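Local structure of antifreeze protein (Marinomonas primoryensis, 3P4G) at residues A[84-89]-A[103-108]; A[169-174]-A[192-197]; A[185-190]-A[210-215]. The protein binds ice as a hyperactive, calcium-dependent antifreeze protein, using a right-handed beta-helix that probably anchors clathrate-like waters on its surface. All coordinates share one frame; numbering follows the deposited sequence.

Contact 1: residues A[84-89]-A[103-108]; sequences DQLYVA and DEIYIK. With CA (calcium ion), chain G; CA (calcium ion), chain F; CA (calcium ion), chain H.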
loop_
_atom_site.group_PDB
_atom_site.type_symbol
_atom_site.label_atom_id
_atom_site.label_comp_id
_atom_site.label_asym_id
_atom_site.label_seq_id
_atom_site.Cartn_x
_atom_site.Cartn_y
_atom_site.Cartn_z
ATOM N N ASP A 84 1.815 0.586 -23.720
ATOM C CA ASP A 84 2.517 1.883 -23.901
ATOM C C ASP A 84 3.589 2.110 -22.865
ATOM O O ASP A 84 3.495 1.561 -21.756
ATOM C CB ASP A 84 1.509 3.018 -23.866
ATOM C CG ASP A 84 0.394 2.838 -24.901
ATOM O OD1 ASP A 84 0.646 2.906 -26.145
ATOM O OD2 ASP A 84 -0.760 2.599 -24.501
ATOM N N GLN A 85 4.573 2.951 -23.197
ATOM C CA GLN A 85 5.714 3.150 -22.276
ATOM C C GLN A 85 5.934 4.643 -22.148
ATOM O O GLN A 85 6.135 5.336 -23.170
ATOM C CB GLN A 85 6.936 2.502 -22.876
ATOM C CG GLN A 85 8.132 2.447 -21.908
ATOM C CD GLN A 85 9.292 1.649 -22.496
ATOM O OE1 GLN A 85 9.082 0.663 -23.200
ATOM N NE2 GLN A 85 10.518 2.086 -22.214
ATOM N N LEU A 86 5.848 5.135 -20.920
ATOM C CA LEU A 86 5.955 6.574 -20.634
ATOM C C LEU A 86 7.090 6.871 -19.707
ATOM O O LEU A 86 7.292 6.172 -18.694
ATOM C CB LEU A 86 4.614 7.097 -20.073
ATOM C CG LEU A 86 4.645 8.520 -19.484
ATOM C CD1 LEU A 86 4.990 9.529 -20.605
ATOM C CD2 LEU A 86 3.260 8.830 -18.877
ATOM N N TYR A 87 7.885 7.898 -20.059
ATOM C CA TYR A 87 8.920 8.380 -19.167
ATOM C C TYR A 87 8.664 9.877 -18.990
ATOM O O TYR A 87 8.457 10.577 -19.966
ATOM C CB TYR A 87 10.286 8.163 -19.798
ATOM C CG TYR A 87 11.406 8.830 -19.004
ATOM C CD1 TYR A 87 11.905 8.239 -17.846
ATOM C CD2 TYR A 87 11.950 10.038 -19.427
ATOM C CE1 TYR A 87 12.927 8.863 -17.118
ATOM C CE2 TYR A 87 12.981 10.657 -18.717
ATOM C CZ TYR A 87 13.464 10.060 -17.584
ATOM O OH TYR A 87 14.463 10.673 -16.853
ATOM N N VAL A 88 8.593 10.331 -17.752
ATOM C CA VAL A 88 8.570 11.777 -17.424
ATOM C C VAL A 88 9.708 12.099 -16.411
ATOM O O VAL A 88 9.707 11.530 -15.306
ATOM C CB VAL A 88 7.210 12.178 -16.807
ATOM C CG1 VAL A 88 7.277 13.649 -16.395
ATOM C CG2 VAL A 88 6.055 11.934 -17.778
ATOM N N ALA A 89 10.654 12.987 -16.754
ATOM C CA ALA A 89 11.750 13.317 -15.836
ATOM C C ALA A 89 11.352 14.333 -14.764
ATOM O O ALA A 89 11.975 14.387 -13.715
ATOM C CB ALA A 89 12.947 13.862 -16.631
ATOM N N ASP A 103 0.783 -1.455 -19.536
ATOM C CA ASP A 103 1.518 -0.166 -19.677
ATOM C C ASP A 103 2.638 -0.001 -18.628
ATOM O O ASP A 103 2.523 -0.486 -17.469
ATOM C CB ASP A 103 0.523 0.980 -19.525
ATOM C CG ASP A 103 -0.550 0.955 -20.578
ATOM O OD1 ASP A 103 -0.250 1.123 -21.781
ATOM O OD2 ASP A 103 -1.743 0.738 -20.248
ATOM N N GLU A 104 3.670 0.757 -19.016
ATOM C CA GLU A 104 4.857 0.943 -18.182
ATOM C C GLU A 104 5.023 2.446 -18.041
ATOM O O GLU A 104 5.153 3.140 -19.047
ATOM C CB GLU A 104 6.055 0.278 -18.846
ATOM C CG GLU A 104 7.317 0.475 -18.073
ATOM C CD GLU A 104 8.437 -0.513 -18.417
ATOM O OE1 GLU A 104 8.260 -1.513 -19.149
ATOM O OE2 GLU A 104 9.549 -0.290 -17.894
ATOM N N ILE A 105 4.931 2.942 -16.810
ATOM C CA ILE A 105 5.038 4.418 -16.529
ATOM C C ILE A 105 6.222 4.647 -15.566
ATOM O O ILE A 105 6.365 3.947 -14.546
ATOM C CB ILE A 105 3.781 4.945 -15.880
ATOM C CG1 ILE A 105 2.596 4.902 -16.861
ATOM C CG2 ILE A 105 3.977 6.405 -15.444
ATOM C CD1 ILE A 105 1.258 5.293 -16.186
ATOM N N TYR A 106 7.085 5.619 -15.895
ATOM C CA TYR A 106 8.142 5.990 -15.033
ATOM C C TYR A 106 8.175 7.501 -14.951
ATOM O O TYR A 106 8.528 8.147 -15.934
ATOM C CB TYR A 106 9.485 5.514 -15.632
ATOM C CG TYR A 106 10.672 5.619 -14.681
ATOM C CD1 TYR A 106 11.129 4.510 -13.983
ATOM C CD2 TYR A 106 11.340 6.843 -14.473
ATOM C CE1 TYR A 106 12.229 4.593 -13.141
ATOM C CE2 TYR A 106 12.428 6.937 -13.586
ATOM C CZ TYR A 106 12.860 5.807 -12.936
ATOM O OH TYR A 106 13.941 5.890 -12.052
ATOM N N ILE A 107 7.833 8.027 -13.785
ATOM C CA ILE A 107 7.863 9.465 -13.503
ATOM C C ILE A 107 8.907 9.699 -12.398
ATOM O O ILE A 107 8.800 9.153 -11.292
ATOM C CB ILE A 107 6.480 9.919 -13.018
ATOM C CG1 ILE A 107 5.439 9.700 -14.135
ATOM C CG2 ILE A 107 6.558 11.342 -12.492
ATOM C CD1 ILE A 107 4.064 9.418 -13.566
ATOM N N LYS A 108 9.924 10.502 -12.692
ATOM C CA LYS A 108 11.008 10.701 -11.724
ATOM C C LYS A 108 10.552 11.628 -10.580
ATOM O O LYS A 108 10.992 11.485 -9.428
ATOM C CB LYS A 108 12.231 11.308 -12.450
ATOM C CG LYS A 108 13.508 11.335 -11.671
ATOM C CD LYS A 108 14.729 11.868 -12.515
ATOM C CE LYS A 108 15.868 12.358 -11.567
ATOM N NZ LYS A 108 16.938 13.196 -12.233
HETATM CA CA CA G . -2.229 1.593 -22.981
HETATM CA CA CA F . -1.263 3.489 -27.317
HETATM CA CA CA H . -3.179 -0.331 -18.714
#

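Contact 2: residues A[169-174]-A[192-197]; sequences SGIVNM and KVLLDT. With CA (calcium ion), chain L; CA (calcium ion), chain M; CA (calcium ion), chain K.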
loop_
_atom_site.group_PDB
_atom_site.type_symbol
_atom_site.label_atom_id
_atom_site.label_comp_id
_atom_site.label_asym_id
_atom_site.label_seq_id
_atom_site.Cartn_x
_atom_site.Cartn_y
_atom_site.Cartn_z
ATOM N N SER A 169 -0.077 8.781 4.213
ATOM C CA SER A 169 -0.951 9.747 4.889
ATOM C C SER A 169 -2.334 9.690 4.264
ATOM O O SER A 169 -3.319 10.132 4.885
ATOM C CB SER A 169 -0.380 11.163 4.781
ATOM O OG SER A 169 0.784 11.358 5.612
ATOM N N GLY A 170 -2.440 9.173 3.042
ATOM C CA GLY A 170 -3.733 8.970 2.396
ATOM C C GLY A 170 -4.316 7.580 2.645
ATOM O O GLY A 170 -3.965 6.900 3.643
ATOM N N ILE A 171 -5.262 7.177 1.797
ATOM C CA ILE A 171 -5.932 5.891 1.960
ATOM C C ILE A 171 -5.517 4.948 0.821
ATOM O O ILE A 171 -5.824 5.217 -0.362
ATOM C CB ILE A 171 -7.500 6.059 1.994
ATOM C CG1 ILE A 171 -7.902 6.850 3.247
ATOM C CG2 ILE A 171 -8.144 4.697 2.079
ATOM C CD1 ILE A 171 -9.304 7.373 3.276
ATOM N N VAL A 172 -4.816 3.871 1.184
ATOM C CA VAL A 172 -4.404 2.810 0.244
ATOM C C VAL A 172 -5.430 1.667 0.324
ATOM O O VAL A 172 -5.739 1.165 1.425
ATOM C CB VAL A 172 -3.001 2.272 0.623
ATOM C CG1 VAL A 172 -2.625 1.006 -0.164
ATOM C CG2 VAL A 172 -1.951 3.337 0.423
ATOM N N ASN A 173 -5.977 1.302 -0.830
ATOM C CA ASN A 173 -6.901 0.191 -0.924
ATOM C C ASN A 173 -6.406 -0.757 -1.995
ATOM O O ASN A 173 -6.374 -0.425 -3.178
ATOM C CB ASN A 173 -8.276 0.610 -1.301
ATOM C CG ASN A 173 -9.307 -0.450 -0.902
ATOM O OD1 ASN A 173 -9.264 -1.687 -1.299
ATOM N ND2 ASN A 173 -10.183 -0.013 0.001
ATOM N N MET A 174 -6.018 -1.932 -1.561
ATOM C CA MET A 174 -5.421 -2.867 -2.492
ATOM C C MET A 174 -6.412 -3.685 -3.239
ATOM O O MET A 174 -6.042 -4.360 -4.222
ATOM C CB MET A 174 -4.417 -3.758 -1.746
ATOM C CG MET A 174 -3.248 -2.947 -1.119
ATOM S SD MET A 174 -2.294 -1.955 -2.310
ATOM C CE MET A 174 -1.491 -3.235 -3.330
ATOM N N LYS A 192 -4.289 5.060 5.914
ATOM C CA LYS A 192 -4.866 3.726 6.050
ATOM C C LYS A 192 -4.293 2.821 5.001
ATOM O O LYS A 192 -4.062 3.261 3.852
ATOM C CB LYS A 192 -6.376 3.764 5.869
ATOM C CG LYS A 192 -7.045 4.709 6.876
ATOM C CD LYS A 192 -8.558 4.489 6.937
ATOM C CE LYS A 192 -9.224 5.659 7.662
ATOM N NZ LYS A 192 -8.742 5.815 9.081
ATOM N N VAL A 193 -4.162 1.535 5.338
ATOM C CA VAL A 193 -3.819 0.516 4.316
ATOM C C VAL A 193 -4.846 -0.570 4.507
ATOM O O VAL A 193 -4.876 -1.209 5.553
ATOM C CB VAL A 193 -2.405 -0.071 4.426
ATOM C CG1 VAL A 193 -2.205 -1.284 3.417
ATOM C CG2 VAL A 193 -1.374 1.000 4.138
ATOM N N LEU A 194 -5.704 -0.715 3.486
ATOM C CA LEU A 194 -6.797 -1.693 3.470
ATOM C C LEU A 194 -6.438 -2.713 2.417
ATOM O O LEU A 194 -6.372 -2.382 1.224
ATOM C CB LEU A 194 -8.114 -0.931 3.124
ATOM C CG LEU A 194 -8.322 0.345 3.950
ATOM C CD1 LEU A 194 -9.638 1.099 3.478
ATOM C CD2 LEU A 194 -8.397 -0.002 5.434
ATOM N N LEU A 195 -6.157 -3.943 2.854
ATOM C CA LEU A 195 -5.675 -5.012 1.940
ATOM C C LEU A 195 -6.866 -5.689 1.236
ATOM O O LEU A 195 -6.730 -6.280 0.136
ATOM C CB LEU A 195 -4.746 -6.002 2.696
ATOM C CG LEU A 195 -3.598 -5.353 3.438
ATOM C CD1 LEU A 195 -2.886 -6.438 4.304
ATOM C CD2 LEU A 195 -2.572 -4.706 2.478
ATOM N N ASP A 196 -8.034 -5.550 1.863
ATOM C CA ASP A 196 -9.331 -6.002 1.325
ATOM C C ASP A 196 -9.394 -7.548 1.121
ATOM O O ASP A 196 -8.646 -8.302 1.762
ATOM C CB ASP A 196 -9.630 -5.215 0.049
ATOM C CG ASP A 196 -11.147 -5.001 -0.173
ATOM O OD1 ASP A 196 -11.550 -3.994 -0.739
ATOM O OD2 ASP A 196 -11.943 -5.824 0.285
ATOM N N THR A 197 -10.247 -8.022 0.227
ATOM C CA THR A 197 -10.350 -9.485 0.002
ATOM C C THR A 197 -9.029 -10.053 -0.557
ATOM O O THR A 197 -8.165 -9.318 -1.086
ATOM C CB THR A 197 -11.553 -9.885 -0.876
ATOM O OG1 THR A 197 -11.257 -9.662 -2.260
ATOM C CG2 THR A 197 -12.852 -9.119 -0.471
HETATM CA CA CA L . -6.448 -7.918 -1.535
HETATM CA CA CA M . -7.170 -9.878 2.821
HETATM CA CA CA K . -5.685 -6.048 -5.793
#

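Contact 3: residues A[185-190]-A[210-215]; sequences RTINAS and GEVDGG. With CA (calcium ion), chain M; CA (calcium ion), chain N.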
loop_
_atom_site.group_PDB
_atom_site.type_symbol
_atom_site.label_atom_id
_atom_site.label_comp_id
_atom_site.label_asym_id
_atom_site.label_seq_id
_atom_site.Cartn_x
_atom_site.Cartn_y
_atom_site.Cartn_z
ATOM N N ARG A 185 8.364 3.756 5.643
ATOM C CA ARG A 185 8.298 4.485 6.877
ATOM C C ARG A 185 6.970 4.286 7.598
ATOM O O ARG A 185 6.637 3.141 7.890
ATOM C CB ARG A 185 8.740 5.952 6.696
ATOM C CG ARG A 185 10.183 6.003 6.219
ATOM C CD ARG A 185 10.727 7.420 6.000
ATOM N NE ARG A 185 12.065 7.273 5.413
ATOM C CZ ARG A 185 12.826 8.272 4.972
ATOM N NH1 ARG A 185 12.407 9.525 5.062
ATOM N NH2 ARG A 185 14.017 7.999 4.435
ATOM N N THR A 186 6.184 5.344 7.820
ATOM C CA THR A 186 5.111 5.294 8.802
ATOM C C THR A 186 3.751 5.474 8.174
ATOM O O THR A 186 3.603 6.231 7.199
ATOM C CB THR A 186 5.393 6.393 9.885
ATOM O OG1 THR A 186 6.533 5.968 10.673
ATOM C CG2 THR A 186 4.185 6.696 10.799
ATOM N N ILE A 187 2.780 4.726 8.693
ATOM C CA ILE A 187 1.392 4.966 8.343
ATOM C C ILE A 187 0.946 6.004 9.356
ATOM O O ILE A 187 0.762 5.700 10.541
ATOM C CB ILE A 187 0.521 3.726 8.381
ATOM C CG1 ILE A 187 1.041 2.708 7.374
ATOM C CG2 ILE A 187 -0.939 4.100 7.978
ATOM C CD1 ILE A 187 0.283 1.356 7.340
ATOM N N ASN A 188 0.813 7.230 8.874
ATOM C CA ASN A 188 0.443 8.381 9.704
ATOM C C ASN A 188 -0.976 8.291 10.271
ATOM O O ASN A 188 -1.755 7.459 9.867
ATOM C CB ASN A 188 0.666 9.679 8.923
ATOM C CG ASN A 188 2.137 10.082 8.858
ATOM O OD1 ASN A 188 2.869 10.024 9.863
ATOM N ND2 ASN A 188 2.559 10.567 7.685
ATOM N N ALA A 189 -1.303 9.153 11.220
ATOM C CA ALA A 189 -2.599 9.079 11.865
ATOM C C ALA A 189 -3.732 9.134 10.853
ATOM O O ALA A 189 -4.764 8.489 11.071
ATOM C CB ALA A 189 -2.767 10.189 12.946
ATOM N N SER A 190 -3.552 9.896 9.759
ATOM C CA SER A 190 -4.621 10.072 8.766
ATOM C C SER A 190 -4.625 8.923 7.736
ATOM O O SER A 190 -5.587 8.792 6.936
ATOM C CB SER A 190 -4.436 11.410 8.036
ATOM O OG SER A 190 -3.187 11.398 7.307
ATOM N N GLY A 210 -1.859 5.308 12.059
ATOM C CA GLY A 210 -3.196 5.235 11.371
ATOM C C GLY A 210 -3.838 3.863 11.527
ATOM O O GLY A 210 -3.841 3.301 12.622
ATOM N N GLU A 211 -4.359 3.307 10.443
ATOM C CA GLU A 211 -5.090 2.045 10.499
ATOM C C GLU A 211 -4.628 1.093 9.405
ATOM O O GLU A 211 -4.271 1.531 8.284
ATOM C CB GLU A 211 -6.598 2.308 10.312
ATOM C CG GLU A 211 -7.187 3.266 11.393
ATOM C CD GLU A 211 -8.686 3.207 11.437
ATOM O OE1 GLU A 211 -9.325 3.399 10.372
ATOM O OE2 GLU A 211 -9.220 2.952 12.532
ATOM N N VAL A 212 -4.722 -0.195 9.715
ATOM C CA VAL A 212 -4.459 -1.296 8.771
ATOM C C VAL A 212 -5.630 -2.276 8.892
ATOM O O VAL A 212 -6.122 -2.563 9.996
ATOM C CB VAL A 212 -3.146 -2.015 9.100
ATOM C CG1 VAL A 212 -3.047 -3.423 8.426
ATOM C CG2 VAL A 212 -1.940 -1.128 8.788
ATOM N N ASP A 213 -6.076 -2.780 7.735
ATOM C CA ASP A 213 -7.142 -3.771 7.740
ATOM C C ASP A 213 -6.715 -4.858 6.756
ATOM O O ASP A 213 -6.487 -4.572 5.563
ATOM C CB ASP A 213 -8.452 -3.122 7.269
ATOM C CG ASP A 213 -9.675 -3.969 7.580
ATOM O OD1 ASP A 213 -9.596 -5.209 7.542
ATOM O OD2 ASP A 213 -10.705 -3.380 8.024
ATOM N N GLY A 214 -6.626 -6.082 7.252
ATOM C CA GLY A 214 -6.241 -7.258 6.412
ATOM C C GLY A 214 -7.395 -7.634 5.482
ATOM O O GLY A 214 -7.197 -8.209 4.371
ATOM N N GLY A 215 -8.627 -7.331 5.923
ATOM C CA GLY A 215 -9.836 -7.695 5.194
ATOM C C GLY A 215 -10.063 -9.200 5.247
ATOM O O GLY A 215 -9.514 -9.906 6.107
HETATM CA CA CA M . -7.170 -9.878 2.821
HETATM CA CA CA N . -8.012 -11.551 7.136
#

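Contact 1: residues A[84-89]-A[103-108]
OD1 of D103 is gripped twice: it binds a calcium ion at 2.4 Å and accepts the backbone N-H of D84, with D84 N at 2.9 Å. This is one rung-to-rung step of the right-handed calcium-binding beta-helix. OD2 of D84 binds the same calcium at 2.3 Å, and carbonyl oxygens of two successive turns, G80 and G82 from one and A98 from the next, share the site. Each aspartate bridges two successive calciums, since D84 OD1 holds the preceding ion and D103 OD2 the following one. Beyond the turn, strands 85-88 and 104-107 run parallel, their axes 4.7 Å apart, joined by regular backbone bonds. L86, V88, I105 and I107 line the inner face. On the outer face the rings of Y87 and Y106 run alongside each other in one direction, with planes 21° apart but slid so far that they barely overlap. Their touch is local, Y87 CE1 on Y106 CD2 at 3.7 Å. An alanine at Y87 takes its ring from beside Y106 CD2 and CE2, which would probably leave the Y106 ring freer to turn. At the far end, K108 N bonds to V88 O, and K108 CB sits 3.3 Å from A89 O.

Contact 2: residues A[169-174]-A[192-197]
N173 leans over L194 and D196 of the following coil. Its CB leaves the strand on the face it shares with I171, K192 and L194, and CG, anti to the backbone N (chi1 -159°), comes 4.1 Å from L194 O. There the amide divides. ND2 settles against the aliphatic part of L194, 3.7 Å from CD1 and only slightly farther from CB. OD1 goes the other way, toward the carboxylate of D196, whose OD1 lies 3.3 Å from N173 OD1. Both are acceptors, so this is proximity and not a bond; the two planes stand 60° apart, and each group has a donor of its own. N173 OD1 is hydrogen-bonded to G175, while D196 OD2 accepts the backbone N-H of T197, 2.8 Å from T197 N. Strands 171-173 and 192-194 are parallel neighbours on one face of the beta-helix, in register from I171 beside K192 to N173 beside L194. Bonds such as V172 N to K192 O pair their backbones. In the interior V172 CB meets V193 CG2, and just past the strands M174 and L195 run alongside one another, with M174 CG 4.1 Å from L195 CD2. Both strands then feed the calcium turns. M174 O binds one ion, L195 O and T197 O clasp the next, and D196 O reaches the one after that, at 2.4 Å, where G214 O and D200 OD2 are also ligands.

Contact 3: residues A[185-190]-A[210-215]
G210 is wedged against the backbone of 187-189, and the tight part of this contact lies here. Its CA is only 3.0 Å from N188 O, and a side chain would point toward that loop: a CB would clash with N188 O and press on I187 CG2, so the close fit probably requires a glycine. Its N-H makes the one hydrogen bond between the segments, to I187 O, with G210 N at 3.1 Å. The donor stands above the carbonyl plane, 48° out of it, and the N-H...O angle is 145°, a bent bond. Inside the beta-helix, I187 and V212 cross at about a right angle: CG1 of the isoleucine, anti to its carbonyl carbon (chi1 -61°), carries CD1 to V212 CG2 at 3.6 Å. I187 also packs on V193 and V204 of the hydrophobic core.

The outer side is looser. A189 and S190 are exposed and turn their CB atoms away from 210-215. The CB of E211 also points away; its OE1 forms a salt bridge with K192 NZ. N188 finds its strongest polar partner in S169, on the preceding coil. Farther along, D213 OD1 accepts the N-H of G215, with G215 N at 2.8 Å, in an Asx turn, and the strand passes into the calcium sites. The join thus rests on snug apolar and backbone packing with a single bent hydrogen bond, while E211 pairs with K192 and the carbonyls of G214 and G215 bind calcium, so these polar groups add nothing to the join with 185-190.

Overall arrangement
All three contacts join coils of one right-handed beta-helix. Contact 1 comes first along the chain and lies among the parallel strands that follow the calcium turns; contact 2 lies on the other parallel face, and contact 3 ties the loop before strand 192-194 to strand 211-213 of that face. Contact 1 is remote, its centre about 24 Å from that of contact 2 and about 28 Å from that of contact 3. Contacts 2 and 3 alternate along the chain, centres about 8 Å apart: L195 N probably bonds to D213 O, S169 O to S190 OG, and they share a calcium. Such repetition, with an ion between successive turns, is consistent with the calcium dependence of this elongated ice binder.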